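Local coordinates for protein NAGD (Escherichia coli, PDB 2C4N) that probably removes phosphate from a broad range of nucleotides and other phosphate esters, as a magnesium-dependent hydrolase of the haloacid dehalogenase superfamily, at residues 42-46 against 143-149; 89-93 against 118-122. All coordinates share one frame; numbering follows the deposited sequence.

Interaction 1. Residues 42-46 against 143-149; sequences TNYPS and TNPDTHG. With PO4 (phosphate ion), chain D.
Asp146 OD2 is gripped by two amide nitrogens, one from each side of the contact. Asn43 ND2 approaches at 3.0 Å on the syn lone pair, with an N-H...O angle of 167°, while Asn144 ND2 reaches the same oxygen at 2.8 Å on its anti side. The Asn43 amide stands almost perpendicular to the carboxylate, and Asn43 OD1 accepts from the backbone N of Lys176. Thr143 OG1 donates to Asn144 OD1 (2.8 Å), so both ends of the Asn144 amide are held and its rotation is fixed; its ND2 lies over one face of the Tyr44 ring. With CG anti to the carbonyl carbon (chi1 -66°), that ring spans the gap to 143-149, where Tyr44 OH donates to His148 O at 3.2 Å. A phenylalanine here would lose that bond and would probably leave the 143-149 loop less firmly tied near His148. Asn43 N donates to phosphate O2 (3.0 Å), while phosphate O4 lies in the ring plane, 3.1 Å from Tyr44 CD1; Lys176 NZ and Asp11 N bind the same ion. Thr42 and Asn43 probably bind substrate and Asp146 probably sets specificity, consistent with a core-to-cap contact at a HAD phosphatase active site.

Interaction 2. Residues 89-93 against 118-122; sequences VVGEG and ETRSY
An ST turn overlapping a type I beta turn, Thr119 to Tyr122, meets the end of strand 86-90 where two neighbouring parallel strands of a four-stranded sheet give way to loops. Strand 105-116 lies next to 86-90 in that sheet, and Val90 still pairs through its backbone with Ile115 and Gly117; beyond it the two backbones stay in touch through a weak bond from Glu92 N to Glu118 O (3.3 Å) and a CA-H...O contact from Gly91 to the same oxygen, with side chains and water adding the rest. Thr119 OG1 accepts from Ser121 N at 3.1 Å, and Tyr122 N returns to Thr119 O, which closes the turn. With OG1 anti to the backbone N of Thr119 (chi1 173°), CG2 is left to lie against the backbone of Gly91, whose CA also comes within 3.7 Å of Thr119 CB. Deeper in, Val90 CG1 touches the Tyr122 ring at its edge, 3.5 Å from CD1, in an apolar patch continued by Met126 and Ala130 on helix 124-135. Tyr122 also packs on Met127 of a neighbouring copy in the assembly.

The outer side is polar. Water 1 joins Thr119 OG1, at 2.6 Å, to Gly91 O through a weak bond, and water 2 accepts from Glu118 N at 3.1 Å and weakly from Glu92 N. Glu92 CG sits between the backbone N and the carbonyl carbon (chi1 66°), which aims the side chain at Thr119; the extended run beyond CG then carries the carboxylate past the threonine hydroxyl to the start of the turn. There Arg120 N donates to Glu92 OE2 at 3.1 Å, with an N-H...O angle of 159°, meeting that oxygen from above the carboxylate plane.

How the interactions relate
Interactions 1 and 2 meet directly at Glu118: Ser46 OG packs 3.9 Å from Glu118 CG, and Pro45 CG lies 4.2 Å from Glu118 N. Their centres are about 12 Å apart, and interaction 2 is nested along the chain within the loop closed by interaction 1. Interaction 1 is the one at the active site, with the Tyr44 side chain about 7 Å from the magnesium ion, nearest atoms. Interaction 2 stands farther back, the Glu118 side chain being about 9 Å from that of Asp146, again between nearest atoms. Both touch a neighbouring copy of the protein, 143-149 through Thr147 and His148, 118-122 through Glu118, Arg120 and Tyr122.

Interaction 1. Residues 42-46 against 143-149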
ATOM      1  N   THR A  42     -21.225   7.693 -16.542  1.00 16.35           N
ATOM      2  CA  THR A  42     -20.203   8.558 -15.980  1.00 15.81           C
ATOM      3  C   THR A  42     -19.975   8.154 -14.536  1.00 14.98           C
ATOM      4  O   THR A  42     -20.917   7.853 -13.805  1.00 13.12           O
ATOM      5  CB  THR A  42     -20.558  10.057 -16.027  1.00 17.92           C
ATOM      6  OG1 THR A  42     -19.499  10.794 -15.400  1.00 18.68           O
ATOM      7  CG2 THR A  42     -21.868  10.347 -15.308  1.00 18.85           C
ATOM      8  N   ASN A  43     -18.709   8.138 -14.132  1.00 16.41           N
ATOM      9  CA  ASN A  43     -18.341   7.762 -12.777  1.00 18.18           C
ATOM     10  C   ASN A  43     -18.611   8.862 -11.769  1.00 18.24           C
ATOM     11  O   ASN A  43     -18.589   8.612 -10.563  1.00 19.22           O
ATOM     12  CB  ASN A  43     -16.863   7.391 -12.732  1.00 16.28           C
ATOM     13  CG  ASN A  43     -16.644   5.971 -12.295  1.00 15.35           C
ATOM     14  OD1 ASN A  43     -17.456   5.094 -12.588  1.00 16.52           O
ATOM     15  ND2 ASN A  43     -15.529   5.722 -11.613  1.00 16.22           N
ATOM     16  N   TYR A  44     -18.868  10.076 -12.246  1.00 16.39           N
ATOM     17  CA  TYR A  44     -19.107  11.176 -11.331  1.00 19.34           C
ATOM     18  C   TYR A  44     -20.568  11.283 -10.910  1.00 19.04           C
ATOM     19  O   TYR A  44     -21.484  11.100 -11.707  1.00 18.66           O
ATOM     20  CB  TYR A  44     -18.538  12.473 -11.925  1.00 27.02           C
ATOM     21  CG  TYR A  44     -17.017  12.380 -12.024  1.00 31.62           C
ATOM     22  CD1 TYR A  44     -16.401  11.837 -13.155  1.00 31.88           C
ATOM     23  CD2 TYR A  44     -16.200  12.745 -10.946  1.00 32.08           C
ATOM     24  CE1 TYR A  44     -15.017  11.656 -13.212  1.00 32.36           C
ATOM     25  CE2 TYR A  44     -14.815  12.566 -10.995  1.00 31.81           C
ATOM     26  CZ  TYR A  44     -14.228  12.021 -12.130  1.00 33.73           C
ATOM     27  OH  TYR A  44     -12.858  11.836 -12.174  1.00 33.78           O
ATOM     28  N   PRO A  45     -20.793  11.549  -9.618  1.00 20.49           N
ATOM     29  CA  PRO A  45     -22.105  11.675  -8.981  1.00 20.67           C
ATOM     30  C   PRO A  45     -22.763  13.029  -8.843  1.00 20.59           C
ATOM     31  O   PRO A  45     -23.854  13.113  -8.292  1.00 21.53           O
ATOM     32  CB  PRO A  45     -21.843  11.082  -7.615  1.00 18.89           C
ATOM     33  CG  PRO A  45     -20.478  11.697  -7.296  1.00 20.42           C
ATOM     34  CD  PRO A  45     -19.719  11.545  -8.604  1.00 21.21           C
ATOM     35  N   SER A  46     -22.121  14.082  -9.330  1.00 23.99           N
ATOM     36  CA  SER A  46     -22.668  15.428  -9.157  1.00 25.79           C
ATOM     37  C   SER A  46     -23.859  15.858 -10.016  1.00 25.87           C
ATOM     38  O   SER A  46     -24.669  16.676  -9.573  1.00 26.31           O
ATOM     39  CB  SER A  46     -21.554  16.464  -9.331  1.00 45.86           C
ATOM     40  OG  SER A  46     -20.495  16.259  -8.406  1.00 54.39           O
ATOM     41  N   THR A 143     -19.369   6.328  -4.038  1.00 12.14           N
ATOM     42  CA  THR A 143     -19.793   6.369  -5.435  1.00 13.52           C
ATOM     43  C   THR A 143     -18.727   6.018  -6.471  1.00 12.37           C
ATOM     44  O   THR A 143     -18.994   5.255  -7.396  1.00 14.12           O
ATOM     45  CB  THR A 143     -20.411   7.749  -5.799  1.00 13.61           C
ATOM     46  OG1 THR A 143     -19.459   8.792  -5.570  1.00 13.58           O
ATOM     47  CG2 THR A 143     -21.653   8.009  -4.966  1.00 12.00           C
ATOM     48  N   ASN A 144     -17.521   6.561  -6.331  1.00 14.50           N
ATOM     49  CA  ASN A 144     -16.465   6.276  -7.304  1.00 14.52           C
ATOM     50  C   ASN A 144     -15.075   6.470  -6.691  1.00 14.60           C
ATOM     51  O   ASN A 144     -14.881   7.331  -5.840  1.00 13.54           O
ATOM     52  CB  ASN A 144     -16.644   7.169  -8.546  1.00 15.27           C
ATOM     53  CG  ASN A 144     -16.602   8.658  -8.220  1.00 14.37           C
ATOM     54  OD1 ASN A 144     -17.411   9.167  -7.441  1.00 15.32           O
ATOM     55  ND2 ASN A 144     -15.653   9.364  -8.828  1.00 16.29           N
ATOM     56  N   PRO A 145     -14.089   5.676  -7.135  1.00 17.14           N
ATOM     57  CA  PRO A 145     -12.715   5.741  -6.626  1.00 17.50           C
ATOM     58  C   PRO A 145     -11.824   6.886  -7.111  1.00 17.78           C
ATOM     59  O   PRO A 145     -10.739   7.097  -6.568  1.00 17.26           O
ATOM     60  CB  PRO A 145     -12.153   4.376  -7.003  1.00 15.98           C
ATOM     61  CG  PRO A 145     -12.798   4.127  -8.341  1.00 16.09           C
ATOM     62  CD  PRO A 145     -14.234   4.603  -8.139  1.00 14.69           C
ATOM     63  N   ASP A 146     -12.269   7.615  -8.126  1.00 15.11           N
ATOM     64  CA  ASP A 146     -11.485   8.727  -8.662  1.00 15.73           C
ATOM     65  C   ASP A 146     -11.029   9.671  -7.544  1.00 17.25           C
ATOM     66  O   ASP A 146     -11.840  10.094  -6.716  1.00 16.24           O
ATOM     67  CB  ASP A 146     -12.325   9.482  -9.687  1.00 19.73           C
ATOM     68  CG  ASP A 146     -12.834   8.577 -10.781  1.00 20.84           C
ATOM     69  OD1 ASP A 146     -12.140   8.432 -11.809  1.00 23.55           O
ATOM     70  OD2 ASP A 146     -13.924   7.995 -10.607  1.00 19.34           O
ATOM     71  N   THR A 147      -9.740  10.012  -7.525  1.00 18.61           N
ATOM     72  CA  THR A 147      -9.215  10.889  -6.476  1.00 20.66           C
ATOM     73  C   THR A 147      -9.506  12.367  -6.702  1.00 22.89           C
ATOM     74  O   THR A 147      -9.575  13.143  -5.751  1.00 21.56           O
ATOM     75  CB  THR A 147      -7.687  10.703  -6.309  1.00 29.82           C
ATOM     76  OG1 THR A 147      -7.014  11.121  -7.503  1.00 30.25           O
ATOM     77  CG2 THR A 147      -7.364   9.246  -6.038  1.00 30.93           C
ATOM     78  N   HIS A 148      -9.683  12.760  -7.958  1.00 23.92           N
ATOM     79  CA  HIS A 148      -9.970  14.156  -8.259  1.00 28.66           C
ATOM     80  C   HIS A 148     -10.744  14.312  -9.561  1.00 29.39           C
ATOM     81  O   HIS A 148     -10.727  13.417 -10.405  1.00 27.61           O
ATOM     82  CB  HIS A 148      -8.662  14.951  -8.324  1.00 43.63           C
ATOM     83  CG  HIS A 148      -7.683  14.428  -9.325  1.00 48.45           C
ATOM     84  ND1 HIS A 148      -7.848  14.588 -10.685  1.00 51.03           N
ATOM     85  CD2 HIS A 148      -6.521  13.752  -9.166  1.00 48.99           C
ATOM     86  CE1 HIS A 148      -6.828  14.037 -11.318  1.00 51.81           C
ATOM     87  NE2 HIS A 148      -6.008  13.522 -10.419  1.00 51.11           N
ATOM     88  N   GLY A 149     -11.438  15.439  -9.703  1.00 31.40           N
ATOM     89  CA  GLY A 149     -12.200  15.707 -10.911  1.00 35.28           C
ATOM     90  C   GLY A 149     -11.315  16.486 -11.861  1.00 38.38           C
ATOM     91  O   GLY A 149     -10.224  16.026 -12.192  1.00 38.15           O
TER
HETATM   92  P   PO4 D1253     -16.304   9.567 -16.921  1.00 30.33           P
HETATM   93  O1  PO4 D1253     -17.548   9.860 -17.676  1.00 31.58           O
HETATM   94  O2  PO4 D1253     -16.473   8.311 -16.151  1.00 24.92           O
HETATM   95  O3  PO4 D1253     -15.179   9.421 -17.859  1.00 26.21           O
HETATM   96  O4  PO4 D1253     -16.020  10.689 -15.990  1.00 32.83           O

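Interaction 2. Residues 89-93 against 118-122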
ATOM      1  N   VAL A  89     -24.645  10.591   5.051  1.00 17.56           N
ATOM      2  CA  VAL A  89     -24.104  10.880   3.737  1.00 17.36           C
ATOM      3  C   VAL A  89     -23.129  12.039   3.686  1.00 17.81           C
ATOM      4  O   VAL A  89     -23.371  13.109   4.245  1.00 17.93           O
ATOM      5  CB  VAL A  89     -25.246  11.155   2.723  1.00 18.88           C
ATOM      6  CG1 VAL A  89     -24.674  11.423   1.338  1.00 20.18           C
ATOM      7  CG2 VAL A  89     -26.200   9.966   2.685  1.00 18.96           C
ATOM      8  N   VAL A  90     -22.006  11.795   3.023  1.00 15.89           N
ATOM      9  CA  VAL A  90     -20.985  12.810   2.820  1.00 15.57           C
ATOM     10  C   VAL A  90     -21.115  13.095   1.331  1.00 16.47           C
ATOM     11  O   VAL A  90     -20.497  12.438   0.501  1.00 15.17           O
ATOM     12  CB  VAL A  90     -19.568  12.272   3.124  1.00 20.20           C
ATOM     13  CG1 VAL A  90     -18.523  13.331   2.785  1.00 19.28           C
ATOM     14  CG2 VAL A  90     -19.461  11.884   4.596  1.00 18.59           C
ATOM     15  N   GLY A  91     -21.962  14.058   0.993  1.00 18.57           N
ATOM     16  CA  GLY A  91     -22.171  14.387  -0.403  1.00 21.12           C
ATOM     17  C   GLY A  91     -23.250  15.437  -0.520  1.00 23.31           C
ATOM     18  O   GLY A  91     -23.764  15.908   0.491  1.00 24.11           O
ATOM     19  N   GLU A  92     -23.608  15.802  -1.744  1.00 30.56           N
ATOM     20  CA  GLU A  92     -24.624  16.828  -1.931  1.00 33.59           C
ATOM     21  C   GLU A  92     -25.293  16.711  -3.286  1.00 33.55           C
ATOM     22  O   GLU A  92     -24.816  15.994  -4.163  1.00 35.57           O
ATOM     23  CB  GLU A  92     -23.981  18.214  -1.798  1.00 32.09           C
ATOM     24  CG  GLU A  92     -22.971  18.544  -2.912  1.00 35.65           C
ATOM     25  CD  GLU A  92     -22.156  19.807  -2.637  1.00 38.92           C
ATOM     26  OE1 GLU A  92     -22.561  20.600  -1.761  1.00 40.20           O
ATOM     27  OE2 GLU A  92     -21.111  20.013  -3.301  1.00 38.87           O
ATOM     28  N   GLY A  93     -26.403  17.421  -3.446  1.00 29.70           N
ATOM     29  CA  GLY A  93     -27.112  17.427  -4.708  1.00 27.85           C
ATOM     30  C   GLY A  93     -27.751  16.137  -5.182  1.00 25.98           C
ATOM     31  O   GLY A  93     -28.535  15.513  -4.467  1.00 25.92           O
ATOM     32  N   GLU A 118     -19.520  13.222  -3.469  1.00 18.59           N
ATOM     33  CA  GLU A 118     -18.703  14.417  -3.617  1.00 19.74           C
ATOM     34  C   GLU A 118     -19.433  15.628  -3.043  1.00 19.80           C
ATOM     35  O   GLU A 118     -20.647  15.775  -3.195  1.00 16.02           O
ATOM     36  CB  GLU A 118     -18.367  14.668  -5.091  1.00 31.96           C
ATOM     37  CG  GLU A 118     -18.027  16.121  -5.416  1.00 39.06           C
ATOM     38  CD  GLU A 118     -16.689  16.593  -4.858  1.00 42.68           C
ATOM     39  OE1 GLU A 118     -16.305  16.189  -3.739  1.00 42.09           O
ATOM     40  OE2 GLU A 118     -16.020  17.397  -5.545  1.00 46.59           O
ATOM     41  N   THR A 119     -18.686  16.485  -2.360  1.00 18.60           N
ATOM     42  CA  THR A 119     -19.264  17.696  -1.800  1.00 18.20           C
ATOM     43  C   THR A 119     -18.149  18.673  -1.487  1.00 20.08           C
ATOM     44  O   THR A 119     -17.179  18.326  -0.819  1.00 17.59           O
ATOM     45  CB  THR A 119     -20.076  17.419  -0.519  1.00 22.24           C
ATOM     46  OG1 THR A 119     -20.475  18.669   0.061  1.00 23.89           O
ATOM     47  CG2 THR A 119     -19.251  16.627   0.492  1.00 22.85           C
ATOM     48  N   ARG A 120     -18.281  19.894  -1.990  1.00 21.89           N
ATOM     49  CA  ARG A 120     -17.271  20.910  -1.753  1.00 24.37           C
ATOM     50  C   ARG A 120     -17.372  21.449  -0.338  1.00 23.42           C
ATOM     51  O   ARG A 120     -16.618  22.339   0.044  1.00 24.57           O
ATOM     52  CB  ARG A 120     -17.424  22.059  -2.744  1.00 46.37           C
ATOM     53  CG  ARG A 120     -17.200  21.695  -4.198  1.00 51.69           C
ATOM     54  CD  ARG A 120     -17.039  22.978  -4.983  1.00 58.34           C
ATOM     55  NE  ARG A 120     -16.657  22.775  -6.374  1.00 63.25           N
ATOM     56  CZ  ARG A 120     -16.164  23.738  -7.145  1.00 65.45           C
ATOM     57  NH1 ARG A 120     -15.995  24.957  -6.652  1.00 66.52           N
ATOM     58  NH2 ARG A 120     -15.844  23.488  -8.406  1.00 66.72           N
ATOM     59  N   SER A 121     -18.322  20.918   0.427  1.00 23.47           N
ATOM     60  CA  SER A 121     -18.521  21.329   1.812  1.00 23.32           C
ATOM     61  C   SER A 121     -17.836  20.348   2.753  1.00 21.88           C
ATOM     62  O   SER A 121     -17.909  20.494   3.972  1.00 21.81           O
ATOM     63  CB  SER A 121     -20.012  21.399   2.149  1.00 28.97           C
ATOM     64  OG  SER A 121     -20.620  22.511   1.512  1.00 34.49           O
ATOM     65  N   TYR A 122     -17.179  19.345   2.178  1.00 19.81           N
ATOM     66  CA  TYR A 122     -16.470  18.333   2.962  1.00 18.11           C
ATOM     67  C   TYR A 122     -15.578  19.021   3.991  1.00 18.08           C
ATOM     68  O   TYR A 122     -14.839  19.951   3.656  1.00 17.02           O
ATOM     69  CB  TYR A 122     -15.596  17.475   2.046  1.00 20.03           C
ATOM     70  CG  TYR A 122     -14.866  16.337   2.738  1.00 20.07           C
ATOM     71  CD1 TYR A 122     -15.557  15.231   3.222  1.00 21.41           C
ATOM     72  CD2 TYR A 122     -13.477  16.345   2.861  1.00 21.11           C
ATOM     73  CE1 TYR A 122     -14.881  14.151   3.811  1.00 21.98           C
ATOM     74  CE2 TYR A 122     -12.793  15.274   3.444  1.00 20.84           C
ATOM     75  CZ  TYR A 122     -13.502  14.182   3.914  1.00 21.49           C
ATOM     76  OH  TYR A 122     -12.832  13.124   4.483  1.00 21.97           O
TER
HETATM   77  O   HOH W   1     -22.315  18.555   1.927  1.00 30.48           O
HETATM   78  O   HOH W   2     -22.519  13.572  -4.072  1.00 19.88           O
HETATM   79  O   HOH W   3     -21.853  16.485  -5.837  1.00 33.73           O